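Local coordinates for protein alpha-1,3-glucanase (Bacillus circulans, PDB 5ZRU) that probably hydrolyses alpha-1,3-glucan, this chain being the catalytic unit of a longer glycoside hydrolase of family GH87 that also has carbohydrate-binding modules, at residues G268-V273 with F301-G306; G275-S280 with T307-H312; A540-Y545 with Y567-G572; G549-N554 with N571-T576. One frame throughout, in Å; residues are numbered along the deposited sequence.

Interaction 1: G268-V273 with F301-G306; sequences GISFRV and FMDNFG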
loop_
_atom_site.group_PDB
_atom_site.type_symbol
_atom_site.label_atom_id
_atom_site.label_comp_id
_atom_site.label_asym_id
_atom_site.label_seq_id
_atom_site.Cartn_x
_atom_site.Cartn_y
_atom_site.Cartn_z
ATOM N N GLY A 268 -15.247 3.043 7.675
ATOM C CA GLY A 268 -14.119 2.408 8.327
ATOM C C GLY A 268 -14.486 1.920 9.718
ATOM O O GLY A 268 -15.605 2.101 10.207
ATOM N N ILE A 269 -13.518 1.270 10.360
ATOM C CA ILE A 269 -13.711 0.642 11.666
ATOM C C ILE A 269 -12.871 1.364 12.709
ATOM O O ILE A 269 -11.659 1.539 12.527
ATOM C CB ILE A 269 -13.352 -0.854 11.620
ATOM C CG1 ILE A 269 -14.373 -1.605 10.762
ATOM C CG2 ILE A 269 -13.307 -1.436 13.033
ATOM C CD1 ILE A 269 -14.048 -3.118 10.593
ATOM N N SER A 270 -13.505 1.765 13.813
ATOM C CA SER A 270 -12.797 2.357 14.939
ATOM C C SER A 270 -12.816 1.358 16.084
ATOM O O SER A 270 -13.889 1.034 16.604
ATOM C CB SER A 270 -13.435 3.682 15.375
ATOM O OG SER A 270 -12.955 4.082 16.658
ATOM N N PHE A 271 -11.637 0.865 16.468
ATOM C CA PHE A 271 -11.508 -0.048 17.602
ATOM C C PHE A 271 -11.312 0.735 18.894
ATOM O O PHE A 271 -10.480 1.649 18.952
ATOM C CB PHE A 271 -10.315 -0.990 17.432
ATOM C CG PHE A 271 -10.449 -1.997 16.313
ATOM C CD1 PHE A 271 -11.484 -2.924 16.298
ATOM C CD2 PHE A 271 -9.481 -2.059 15.317
ATOM C CE1 PHE A 271 -11.574 -3.872 15.293
ATOM C CE2 PHE A 271 -9.564 -2.997 14.302
ATOM C CZ PHE A 271 -10.615 -3.905 14.289
ATOM N N ARG A 272 -12.049 0.354 19.934
ATOM C CA ARG A 272 -11.827 0.846 21.298
ATOM C C ARG A 272 -11.590 -0.373 22.186
ATOM O O ARG A 272 -12.457 -0.777 22.968
ATOM C CB ARG A 272 -13.010 1.699 21.793
ATOM C CG ARG A 272 -13.288 2.927 20.942
ATOM C CD ARG A 272 -12.144 3.927 21.015
ATOM N NE ARG A 272 -12.414 5.120 20.215
ATOM C CZ ARG A 272 -11.543 6.109 20.024
ATOM N NH1 ARG A 272 -10.332 6.046 20.571
ATOM N NH2 ARG A 272 -11.880 7.159 19.283
ATOM N N VAL A 273 -10.416 -0.976 22.023
ATOM C CA VAL A 273 -10.071 -2.268 22.607
ATOM C C VAL A 273 -8.841 -2.080 23.492
ATOM O O VAL A 273 -7.862 -1.453 23.071
ATOM C CB VAL A 273 -9.796 -3.312 21.506
ATOM C CG1 VAL A 273 -9.243 -4.610 22.097
ATOM C CG2 VAL A 273 -11.069 -3.576 20.679
ATOM N N PHE A 301 -9.032 0.741 9.392
ATOM C CA PHE A 301 -8.972 0.366 10.802
ATOM C C PHE A 301 -8.307 1.495 11.576
ATOM O O PHE A 301 -7.247 1.975 11.165
ATOM C CB PHE A 301 -8.176 -0.934 11.000
ATOM C CG PHE A 301 -8.725 -2.114 10.247
ATOM C CD1 PHE A 301 -9.780 -2.854 10.760
ATOM C CD2 PHE A 301 -8.171 -2.497 9.034
ATOM C CE1 PHE A 301 -10.273 -3.960 10.071
ATOM C CE2 PHE A 301 -8.656 -3.602 8.342
ATOM C CZ PHE A 301 -9.713 -4.330 8.859
ATOM N N MET A 302 -8.900 1.887 12.709
ATOM C CA MET A 302 -8.500 3.096 13.423
ATOM C C MET A 302 -8.512 2.890 14.932
ATOM O O MET A 302 -9.218 2.025 15.454
ATOM C CB MET A 302 -9.445 4.269 13.119
ATOM C CG MET A 302 -9.467 4.718 11.690
ATOM S SD MET A 302 -10.769 5.955 11.432
ATOM C CE MET A 302 -12.198 4.923 11.050
ATOM N N ASP A 303 -7.708 3.718 15.614
ATOM C CA ASP A 303 -7.758 4.022 17.052
ATOM C C ASP A 303 -7.061 2.975 17.928
ATOM O O ASP A 303 -5.849 2.792 17.781
ATOM C CB ASP A 303 -9.206 4.291 17.467
ATOM C CG ASP A 303 -9.762 5.513 16.760
ATOM O OD1 ASP A 303 -9.055 6.548 16.749
ATOM O OD2 ASP A 303 -10.870 5.441 16.193
ATOM N N ASN A 304 -7.771 2.301 18.850
ATOM C CA ASN A 304 -7.128 1.571 19.958
ATOM C C ASN A 304 -7.080 0.065 19.688
ATOM O O ASN A 304 -8.091 -0.629 19.822
ATOM C CB ASN A 304 -7.850 1.831 21.280
ATOM C CG ASN A 304 -7.989 3.301 21.596
ATOM O OD1 ASN A 304 -9.094 3.786 21.836
ATOM N ND2 ASN A 304 -6.875 4.015 21.622
ATOM N N PHE A 305 -5.893 -0.456 19.385
ATOM C CA PHE A 305 -5.756 -1.839 18.946
ATOM C C PHE A 305 -5.314 -2.793 20.062
ATOM O O PHE A 305 -5.187 -3.993 19.814
ATOM C CB PHE A 305 -4.767 -1.930 17.773
ATOM C CG PHE A 305 -5.289 -1.391 16.447
ATOM C CD1 PHE A 305 -5.475 -0.030 16.247
ATOM C CD2 PHE A 305 -5.535 -2.255 15.381
ATOM C CE1 PHE A 305 -5.925 0.468 15.020
ATOM C CE2 PHE A 305 -5.978 -1.767 14.139
ATOM C CZ PHE A 305 -6.173 -0.404 13.961
ATOM N N GLY A 306 -5.071 -2.303 21.274
ATOM C CA GLY A 306 -4.817 -3.214 22.387
ATOM C C GLY A 306 -3.433 -3.851 22.377
ATOM O O GLY A 306 -2.471 -3.310 21.828
HETATM O O HOH W 1 -8.298 7.758 19.092
HETATM O O HOH W 2 -5.345 -0.123 23.043
#

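Interaction 2: G275-S280 with T307-H312; sequences GQLDFS and TNSKVH. With ZN (zinc ion), chain F.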
loop_
_atom_site.group_PDB
_atom_site.type_symbol
_atom_site.label_atom_id
_atom_site.label_comp_id
_atom_site.label_asym_id
_atom_site.label_seq_id
_atom_site.Cartn_x
_atom_site.Cartn_y
_atom_site.Cartn_z
ATOM N N GLY A 275 -7.654 -5.000 25.445
ATOM C CA GLY A 275 -6.977 -6.276 25.480
ATOM C C GLY A 275 -6.626 -6.740 24.083
ATOM O O GLY A 275 -5.958 -6.023 23.339
ATOM N N GLN A 276 -7.080 -7.925 23.703
ATOM C CA GLN A 276 -6.659 -8.547 22.457
ATOM C C GLN A 276 -7.829 -8.607 21.490
ATOM O O GLN A 276 -8.861 -9.222 21.788
ATOM C CB GLN A 276 -6.106 -9.946 22.704
ATOM C CG GLN A 276 -5.681 -10.651 21.434
ATOM C CD GLN A 276 -5.204 -12.057 21.701
ATOM O OE1 GLN A 276 -5.957 -12.891 22.201
ATOM N NE2 GLN A 276 -3.939 -12.321 21.397
ATOM N N LEU A 277 -7.667 -7.985 20.332
ATOM C CA LEU A 277 -8.620 -8.186 19.255
ATOM C C LEU A 277 -7.994 -9.091 18.204
ATOM O O LEU A 277 -6.773 -9.101 18.014
ATOM C CB LEU A 277 -9.059 -6.852 18.645
ATOM C CG LEU A 277 -8.079 -5.983 17.866
ATOM C CD1 LEU A 277 -8.087 -6.371 16.396
ATOM C CD2 LEU A 277 -8.440 -4.497 18.029
ATOM N N ASP A 278 -8.840 -9.883 17.548
ATOM C CA ASP A 278 -8.431 -10.729 16.430
ATOM C C ASP A 278 -9.484 -10.542 15.353
ATOM O O ASP A 278 -10.648 -10.913 15.546
ATOM C CB ASP A 278 -8.315 -12.205 16.828
ATOM C CG ASP A 278 -7.728 -13.058 15.707
ATOM O OD1 ASP A 278 -6.507 -13.008 15.500
ATOM O OD2 ASP A 278 -8.488 -13.746 15.001
ATOM N N PHE A 279 -9.089 -9.928 14.241
ATOM C CA PHE A 279 -10.014 -9.541 13.183
ATOM C C PHE A 279 -9.476 -10.140 11.897
ATOM O O PHE A 279 -8.316 -9.898 11.551
ATOM C CB PHE A 279 -10.103 -8.007 13.094
ATOM C CG PHE A 279 -11.166 -7.501 12.167
ATOM C CD1 PHE A 279 -10.993 -7.553 10.788
ATOM C CD2 PHE A 279 -12.332 -6.932 12.678
ATOM C CE1 PHE A 279 -11.984 -7.078 9.924
ATOM C CE2 PHE A 279 -13.327 -6.453 11.817
ATOM C CZ PHE A 279 -13.148 -6.529 10.448
ATOM N N SER A 280 -10.298 -10.919 11.190
ATOM C CA SER A 280 -9.723 -11.648 10.067
ATOM C C SER A 280 -10.772 -12.006 9.030
ATOM O O SER A 280 -11.973 -12.052 9.313
ATOM C CB SER A 280 -9.022 -12.934 10.528
ATOM O OG SER A 280 -9.946 -13.868 11.072
ATOM N N THR A 307 -3.345 -5.036 22.990
ATOM C CA THR A 307 -2.079 -5.714 23.253
ATOM C C THR A 307 -2.090 -7.120 22.658
ATOM O O THR A 307 -3.007 -7.906 22.924
ATOM C CB THR A 307 -1.803 -5.783 24.765
ATOM O OG1 THR A 307 -1.592 -4.462 25.270
ATOM C CG2 THR A 307 -0.567 -6.628 25.060
ATOM N N ASN A 308 -1.052 -7.432 21.873
ATOM C CA ASN A 308 -0.927 -8.699 21.140
ATOM C C ASN A 308 -2.140 -8.985 20.263
ATOM O O ASN A 308 -2.556 -10.133 20.106
ATOM C CB ASN A 308 -0.664 -9.876 22.086
ATOM C CG ASN A 308 0.740 -9.871 22.618
ATOM O OD1 ASN A 308 1.588 -9.135 22.115
ATOM N ND2 ASN A 308 1.003 -10.690 23.634
ATOM N N SER A 309 -2.698 -7.936 19.664
ATOM C CA SER A 309 -3.815 -8.126 18.748
ATOM C C SER A 309 -3.320 -8.551 17.367
ATOM O O SER A 309 -2.141 -8.432 17.036
ATOM C CB SER A 309 -4.651 -6.851 18.646
ATOM O OG SER A 309 -5.238 -6.531 19.904
ATOM N N LYS A 310 -4.240 -9.088 16.567
ATOM C CA LYS A 310 -3.940 -9.421 15.183
ATOM C C LYS A 310 -5.073 -8.949 14.292
ATOM O O LYS A 310 -6.245 -9.183 14.604
ATOM C CB LYS A 310 -3.755 -10.929 14.980
ATOM C CG LYS A 310 -2.634 -11.578 15.748
ATOM C CD LYS A 310 -2.140 -12.796 14.965
ATOM C CE LYS A 310 -0.885 -13.403 15.575
ATOM N NZ LYS A 310 -1.183 -14.223 16.776
ATOM N N VAL A 311 -4.726 -8.298 13.189
ATOM C CA VAL A 311 -5.634 -8.126 12.060
ATOM C C VAL A 311 -4.965 -8.852 10.907
ATOM O O VAL A 311 -3.871 -8.461 10.477
ATOM C CB VAL A 311 -5.902 -6.651 11.720
ATOM C CG1 VAL A 311 -6.956 -6.544 10.596
ATOM C CG2 VAL A 311 -6.339 -5.877 12.959
ATOM N N HIS A 312 -5.575 -9.936 10.432
ATOM C CA HIS A 312 -4.865 -10.792 9.499
ATOM C C HIS A 312 -5.815 -11.340 8.446
ATOM O O HIS A 312 -7.019 -11.465 8.674
ATOM C CB HIS A 312 -4.156 -11.940 10.241
ATOM C CG HIS A 312 -5.084 -12.930 10.878
ATOM N ND1 HIS A 312 -5.559 -14.039 10.209
ATOM C CD2 HIS A 312 -5.600 -12.996 12.131
ATOM C CE1 HIS A 312 -6.327 -14.745 11.019
ATOM N NE2 HIS A 312 -6.369 -14.135 12.191
HETATM ZN ZN ZN F . -7.302 -14.923 13.881
HETATM O O HOH W 3 -8.843 -16.075 12.988
#

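Interaction 3: A540-Y545 with Y567-G572; sequences AAIYTY and YFIQNG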
loop_
_atom_site.group_PDB
_atom_site.type_symbol
_atom_site.label_atom_id
_atom_site.label_comp_id
_atom_site.label_asym_id
_atom_site.label_seq_id
_atom_site.Cartn_x
_atom_site.Cartn_y
_atom_site.Cartn_z
ATOM N N ALA A 540 23.160 8.986 -9.861
ATOM C CA ALA A 540 24.362 8.344 -9.351
ATOM C C ALA A 540 24.029 7.147 -8.462
ATOM O O ALA A 540 22.886 6.931 -8.052
ATOM C CB ALA A 540 25.207 9.346 -8.557
ATOM N N ALA A 541 25.073 6.379 -8.136
ATOM C CA ALA A 541 24.935 5.341 -7.115
ATOM C C ALA A 541 24.705 5.951 -5.737
ATOM O O ALA A 541 23.828 5.506 -4.988
ATOM C CB ALA A 541 26.175 4.452 -7.093
ATOM N N ILE A 542 25.507 6.950 -5.369
ATOM C CA ILE A 542 25.394 7.618 -4.079
ATOM C C ILE A 542 25.433 9.118 -4.312
ATOM O O ILE A 542 26.308 9.614 -5.030
ATOM C CB ILE A 542 26.518 7.197 -3.112
ATOM C CG1 ILE A 542 26.553 5.669 -2.971
ATOM C CG2 ILE A 542 26.342 7.873 -1.761
ATOM C CD1 ILE A 542 27.803 5.139 -2.240
ATOM N N TYR A 543 24.528 9.835 -3.654
ATOM C CA TYR A 543 24.297 11.259 -3.865
ATOM C C TYR A 543 24.120 11.933 -2.518
ATOM O O TYR A 543 23.335 11.462 -1.696
ATOM C CB TYR A 543 23.041 11.444 -4.738
ATOM C CG TYR A 543 22.487 12.845 -4.882
ATOM C CD1 TYR A 543 23.295 13.910 -5.272
ATOM C CD2 TYR A 543 21.127 13.083 -4.702
ATOM C CE1 TYR A 543 22.761 15.196 -5.434
ATOM C CE2 TYR A 543 20.588 14.348 -4.866
ATOM C CZ TYR A 543 21.408 15.398 -5.235
ATOM O OH TYR A 543 20.856 16.644 -5.414
ATOM N N THR A 544 24.840 13.029 -2.276
ATOM C CA THR A 544 24.501 13.888 -1.152
ATOM C C THR A 544 24.377 15.324 -1.637
ATOM O O THR A 544 25.059 15.750 -2.577
ATOM C CB THR A 544 25.519 13.811 0.014
ATOM O OG1 THR A 544 26.606 14.711 -0.227
ATOM C CG2 THR A 544 26.053 12.365 0.215
ATOM N N TYR A 545 23.457 16.051 -1.017
ATOM C CA TYR A 545 23.325 17.491 -1.201
ATOM C C TYR A 545 23.451 18.197 0.146
ATOM O O TYR A 545 22.879 19.267 0.362
ATOM C CB TYR A 545 22.016 17.847 -1.913
ATOM C CG TYR A 545 20.759 17.344 -1.246
ATOM C CD1 TYR A 545 20.355 16.013 -1.392
ATOM C CD2 TYR A 545 19.954 18.197 -0.495
ATOM C CE1 TYR A 545 19.206 15.543 -0.782
ATOM C CE2 TYR A 545 18.788 17.733 0.117
ATOM C CZ TYR A 545 18.422 16.401 -0.039
ATOM O OH TYR A 545 17.278 15.919 0.560
ATOM N N TYR A 567 29.705 8.439 -7.807
ATOM C CA TYR A 567 29.222 9.178 -6.652
ATOM C C TYR A 567 29.150 10.653 -6.988
ATOM O O TYR A 567 29.910 11.158 -7.817
ATOM C CB TYR A 567 30.124 9.016 -5.431
ATOM C CG TYR A 567 30.886 7.738 -5.409
ATOM C CD1 TYR A 567 30.248 6.548 -5.114
ATOM C CD2 TYR A 567 32.246 7.713 -5.682
ATOM C CE1 TYR A 567 30.938 5.365 -5.101
ATOM C CE2 TYR A 567 32.952 6.538 -5.662
ATOM C CZ TYR A 567 32.294 5.361 -5.366
ATOM O OH TYR A 567 32.981 4.166 -5.337
ATOM N N PHE A 568 28.238 11.342 -6.314
ATOM C CA PHE A 568 28.077 12.787 -6.461
ATOM C C PHE A 568 27.865 13.309 -5.044
ATOM O O PHE A 568 26.732 13.362 -4.553
ATOM C CB PHE A 568 26.920 13.123 -7.388
ATOM C CG PHE A 568 26.787 14.587 -7.686
ATOM C CD1 PHE A 568 27.888 15.424 -7.622
ATOM C CD2 PHE A 568 25.558 15.132 -8.008
ATOM C CE1 PHE A 568 27.763 16.781 -7.889
ATOM C CE2 PHE A 568 25.428 16.487 -8.281
ATOM C CZ PHE A 568 26.529 17.310 -8.222
ATOM N N ILE A 569 28.964 13.675 -4.391
ATOM C CA ILE A 569 28.995 13.956 -2.959
ATOM C C ILE A 569 29.319 15.428 -2.758
ATOM O O ILE A 569 30.300 15.935 -3.310
ATOM C CB ILE A 569 30.040 13.079 -2.242
ATOM C CG1 ILE A 569 29.871 11.607 -2.629
ATOM C CG2 ILE A 569 29.966 13.276 -0.740
ATOM C CD1 ILE A 569 28.505 11.040 -2.309
ATOM N N GLN A 570 28.512 16.108 -1.956
ATOM C CA GLN A 570 28.794 17.501 -1.652
ATOM C C GLN A 570 30.006 17.599 -0.735
ATOM O O GLN A 570 30.182 16.787 0.178
ATOM C CB GLN A 570 27.580 18.161 -1.006
ATOM C CG GLN A 570 27.770 19.631 -0.687
ATOM C CD GLN A 570 26.461 20.312 -0.337
ATOM O OE1 GLN A 570 25.441 20.087 -0.989
ATOM N NE2 GLN A 570 26.481 21.138 0.696
ATOM N N ASN A 571 30.856 18.593 -0.992
ATOM C CA ASN A 571 32.088 18.724 -0.227
ATOM C C ASN A 571 31.787 18.830 1.264
ATOM O O ASN A 571 30.913 19.595 1.685
ATOM C CB ASN A 571 32.874 19.947 -0.705
ATOM C CG ASN A 571 34.303 19.966 -0.182
ATOM O OD1 ASN A 571 34.742 19.046 0.510
ATOM N ND2 ASN A 571 35.043 21.014 -0.532
ATOM N N GLY A 572 32.528 18.064 2.065
ATOM C CA GLY A 572 32.353 18.015 3.501
ATOM C C GLY A 572 31.763 16.706 3.997
ATOM O O GLY A 572 32.040 16.304 5.135
#

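Interaction 4: G549-N554 with N571-T576; sequences GSATFN and NGFNLT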
loop_
_atom_site.group_PDB
_atom_site.type_symbol
_atom_site.label_atom_id
_atom_site.label_comp_id
_atom_site.label_asym_id
_atom_site.label_seq_id
_atom_site.Cartn_x
_atom_site.Cartn_y
_atom_site.Cartn_z
ATOM N N GLY A 549 27.664 15.209 7.290
ATOM C CA GLY A 549 27.269 13.828 7.488
ATOM C C GLY A 549 28.377 12.865 7.142
ATOM O O GLY A 549 29.394 13.221 6.552
ATOM N N SER A 550 28.147 11.613 7.528
ATOM C CA SER A 550 29.051 10.510 7.238
ATOM C C SER A 550 28.222 9.290 6.876
ATOM O O SER A 550 27.072 9.155 7.308
ATOM C CB SER A 550 29.951 10.165 8.440
ATOM O OG SER A 550 30.559 11.328 8.976
ATOM N N ALA A 551 28.820 8.401 6.090
ATOM C CA ALA A 551 28.226 7.101 5.792
ATOM C C ALA A 551 29.342 6.143 5.405
ATOM O O ALA A 551 30.296 6.538 4.731
ATOM C CB ALA A 551 27.192 7.188 4.663
ATOM N N THR A 552 29.213 4.885 5.824
ATOM C CA THR A 552 30.216 3.862 5.562
ATOM C C THR A 552 29.587 2.734 4.760
ATOM O O THR A 552 28.536 2.206 5.143
ATOM C CB THR A 552 30.800 3.312 6.868
ATOM O OG1 THR A 552 31.428 4.378 7.588
ATOM C CG2 THR A 552 31.828 2.219 6.578
ATOM N N PHE A 553 30.219 2.387 3.644
ATOM C CA PHE A 553 29.814 1.270 2.806
ATOM C C PHE A 553 30.870 0.177 2.904
ATOM O O PHE A 553 32.067 0.455 2.761
ATOM C CB PHE A 553 29.651 1.705 1.349
ATOM C CG PHE A 553 28.404 2.509 1.085
ATOM C CD1 PHE A 553 28.291 3.812 1.540
ATOM C CD2 PHE A 553 27.355 1.958 0.368
ATOM C CE1 PHE A 553 27.141 4.560 1.298
ATOM C CE2 PHE A 553 26.198 2.698 0.116
ATOM C CZ PHE A 553 26.094 3.997 0.578
ATOM N N ASN A 554 30.428 -1.051 3.166
ATOM C CA ASN A 554 31.269 -2.238 3.096
ATOM C C ASN A 554 30.694 -3.161 2.034
ATOM O O ASN A 554 29.495 -3.446 2.051
ATOM C CB ASN A 554 31.326 -2.965 4.445
ATOM C CG ASN A 554 31.906 -2.102 5.554
ATOM O OD1 ASN A 554 33.117 -1.925 5.635
ATOM N ND2 ASN A 554 31.042 -1.562 6.414
ATOM N N ASN A 571 30.856 18.593 -0.992
ATOM C CA ASN A 571 32.088 18.724 -0.227
ATOM C C ASN A 571 31.787 18.830 1.264
ATOM O O ASN A 571 30.913 19.595 1.685
ATOM C CB ASN A 571 32.874 19.947 -0.705
ATOM C CG ASN A 571 34.303 19.966 -0.182
ATOM O OD1 ASN A 571 34.742 19.046 0.510
ATOM N ND2 ASN A 571 35.043 21.014 -0.532
ATOM N N GLY A 572 32.528 18.064 2.065
ATOM C CA GLY A 572 32.353 18.015 3.501
ATOM C C GLY A 572 31.763 16.706 3.997
ATOM O O GLY A 572 32.040 16.304 5.135
ATOM N N PHE A 573 30.957 16.041 3.170
ATOM C CA PHE A 573 30.362 14.767 3.560
ATOM C C PHE A 573 31.428 13.676 3.551
ATOM O O PHE A 573 32.161 13.524 2.569
ATOM C CB PHE A 573 29.219 14.413 2.605
ATOM C CG PHE A 573 28.374 13.262 3.069
ATOM C CD1 PHE A 573 28.766 11.953 2.825
ATOM C CD2 PHE A 573 27.180 13.492 3.745
ATOM C CE1 PHE A 573 27.988 10.888 3.259
ATOM C CE2 PHE A 573 26.399 12.433 4.174
ATOM C CZ PHE A 573 26.803 11.134 3.933
ATOM N N ASN A 574 31.500 12.910 4.645
ATOM C CA ASN A 574 32.528 11.886 4.846
ATOM C C ASN A 574 31.984 10.532 4.401
ATOM O O ASN A 574 31.305 9.843 5.164
ATOM C CB ASN A 574 32.955 11.842 6.308
ATOM C CG ASN A 574 33.340 13.207 6.848
ATOM O OD1 ASN A 574 32.590 13.818 7.623
ATOM N ND2 ASN A 574 34.508 13.694 6.447
ATOM N N LEU A 575 32.304 10.133 3.175
ATOM C CA LEU A 575 31.850 8.867 2.609
ATOM C C LEU A 575 33.018 7.890 2.590
ATOM O O LEU A 575 34.059 8.180 1.995
ATOM C CB LEU A 575 31.292 9.061 1.198
ATOM C CG LEU A 575 30.804 7.828 0.427
ATOM C CD1 LEU A 575 29.550 7.217 1.055
ATOM C CD2 LEU A 575 30.580 8.151 -1.051
ATOM N N THR A 576 32.846 6.747 3.246
ATOM C CA THR A 576 33.828 5.668 3.245
ATOM C C THR A 576 33.267 4.511 2.432
ATOM O O THR A 576 32.124 4.102 2.650
ATOM C CB THR A 576 34.126 5.199 4.670
ATOM O OG1 THR A 576 34.680 6.282 5.429
ATOM C CG2 THR A 576 35.101 4.028 4.651
HETATM O O HOH W 4 30.578 16.011 7.546
#

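Interaction 1: G268-V273 with F301-G306
I269 to R272 run parallel to F301 to N304, with backbone bonds such as F271 N to M302 O (2.9 Å) and N304 N to F271 O (2.8 Å). At D303 the second strand turns a corner, with phi at 82°, and the D303 side chain points toward the first strand. S270 OG donates to D303 OD2 at 2.5 Å, on the anti side of the carboxylate. The R272 guanidinium stacks on the same carboxylate, planes 11° apart. No N-H points at the oxygen there, so the long R272 NH2 to D303 OD2 salt bridge (3.7 Å) is one of charge alone. R272 bends at chi2, which brings CD beside N304 OD1. R272 NH1 donates to N304 OD1 at 2.9 Å, and a water links NH1 to D303 OD1. Such parallel pairing of successive coils is the repeat of the parallel beta-helix of pectate-lyase-like enzymes. F271, F301 and F305 form an aromatic cluster, F301 and F305 on the face that also holds I269. The F271 edge meets the F305 face, F271 CD2 to F305 CE2 3.7 Å, planes 73° apart. F271 and F301 meet rim to rim, F271 CE2 to F301 CD1 3.6 Å.

Interaction 2: G275-S280 with T307-H312
The H312 ring has S280 CB over one face, 3.4 Å from the ring centroid, a CH-pi contact. The D278 carboxylate lies at its edge, with planes 46° apart. CG of H312 sits between the backbone N and the carbonyl carbon (chi1 67°), on the same face of the sheet as D278. H312 NE2 binds the zinc ion at 2.1 Å and D278 OD2 binds it at 2.0 Å, while D278 OD1 is farther from the metal. A water on the zinc is also hydrogen-bonded to S280 OG. The Q276 amide holds N308 O in its plane, and NE2 donates to that oxygen at 2.9 Å. S309 OG takes the N-H of L277 at 2.9 Å and is bonded to F305 O as well. An alanine in place of S309 would probably leave both L277 N and F305 O without these partners. Backbone hydrogen bonds of parallel strands follow, K310 N to L277 O, F279 N to K310 O and H312 N to F279 O. Away from the zinc, L277 CD1 meets V311 CG2 at 3.9 Å. K310 CB packs near D278 OD1, and K310 NZ bonds to H3 O. H3, probably from the construct's N-terminal leader, is the other protein ligand of the zinc, so the site may not form in the natural protein. D278 and H312 project from adjacent parallel strands of the beta-helix.

Interaction 3: A540-Y545 with Y567-G572
Y543 lies alongside F568, both side chains pointing the same way. CG of Y543 is anti to the backbone N (chi1 170°), with CB 4.2 Å from F568 O. CD1 is 3.6 Å from F568 O, which lies at the ring edge, near its plane. CD1 and CE1 of Y543 each lie 3.8 Å from F568 CD2. The rings are near parallel, 21° apart, but slid so far that they barely overlap. At the tip, Y543 OH is hydrogen-bonded to S534 OG. The backbones pair in parallel, with F568 N to I542 O at 2.9 Å and T544 N to F568 O at 3.0 Å. T544 OG1 then takes over as acceptor and receives Q570 N at 2.9 Å. The same OG1 is bonded to T546 O. T544 CG2 packs on I569 CD1 at 3.8 Å. An alanine in place of T544 would probably leave Q570 N and T546 O without these partners and open a gap beside I569. I542 CG2 also meets I569 CD1. Strands 542-544 and 567-568 are successive rungs on one side of the parallel beta-helix, near its C-terminal end. Strand 502-505 hydrogen-bonds to Y543. I542 rests on strand 550-561, and Y567 and I569 rest on strand 574-577.

Interaction 4: G549-N554 with N571-T576
A551 and T552 pair in parallel with L575 and T576 near the C-terminal end of the beta-helix. Four backbone hydrogen bonds run between the strands. N574 N meets G549 O at 2.9 Å and A551 N meets N574 O at 3.0 Å. T576 N meets A551 O at 3.0 Å, and F553 N meets T576 O at 2.7 Å. CA-H...O contacts add to them, such as S550 CA to N574 O. A water takes the N-H of G549 and lies within hydrogen-bonding distance of G572 O and N574 OD1. T552 and T576 lie side by side on the face that also holds S550 and N574. The other contacts are aromatic and apolar. CG of F573 is anti to its backbone N (chi1 -169°), and the ring sets one face against the backbone of G549 and S550, with G549 O 3.5 Å above its plane. A CB on G549 would clash with F573 CE2, and the backbone angles there also call for glycine. A551 CB meets F573 CZ at 4.0 Å. F504 of strand 502-505 meets the F573 ring too. F553 stacks on F515, and its CE1 touches L575 CD1 at 3.6 Å.

All four interactions lie in the D2 part of the catalytic unit, a parallel beta-helix, and they come as two touching pairs. Interactions 1 and 2 have centres 10 Å apart, with their segments alternating along the chain. Their strands form different faces of the same coils, and I269 and F301 of interaction 1 pack on F279 of interaction 2. Interactions 3 and 4 come later, centres 9 Å apart, and share N571 and G572. There I542 meets F553 and T544 meets F573 inside the helix. The two pairs are far apart, centres 43 to 45 Å. The same coil-on-coil pairing thus recurs near both ends of the helix, with one of the two zinc sites at interaction 2.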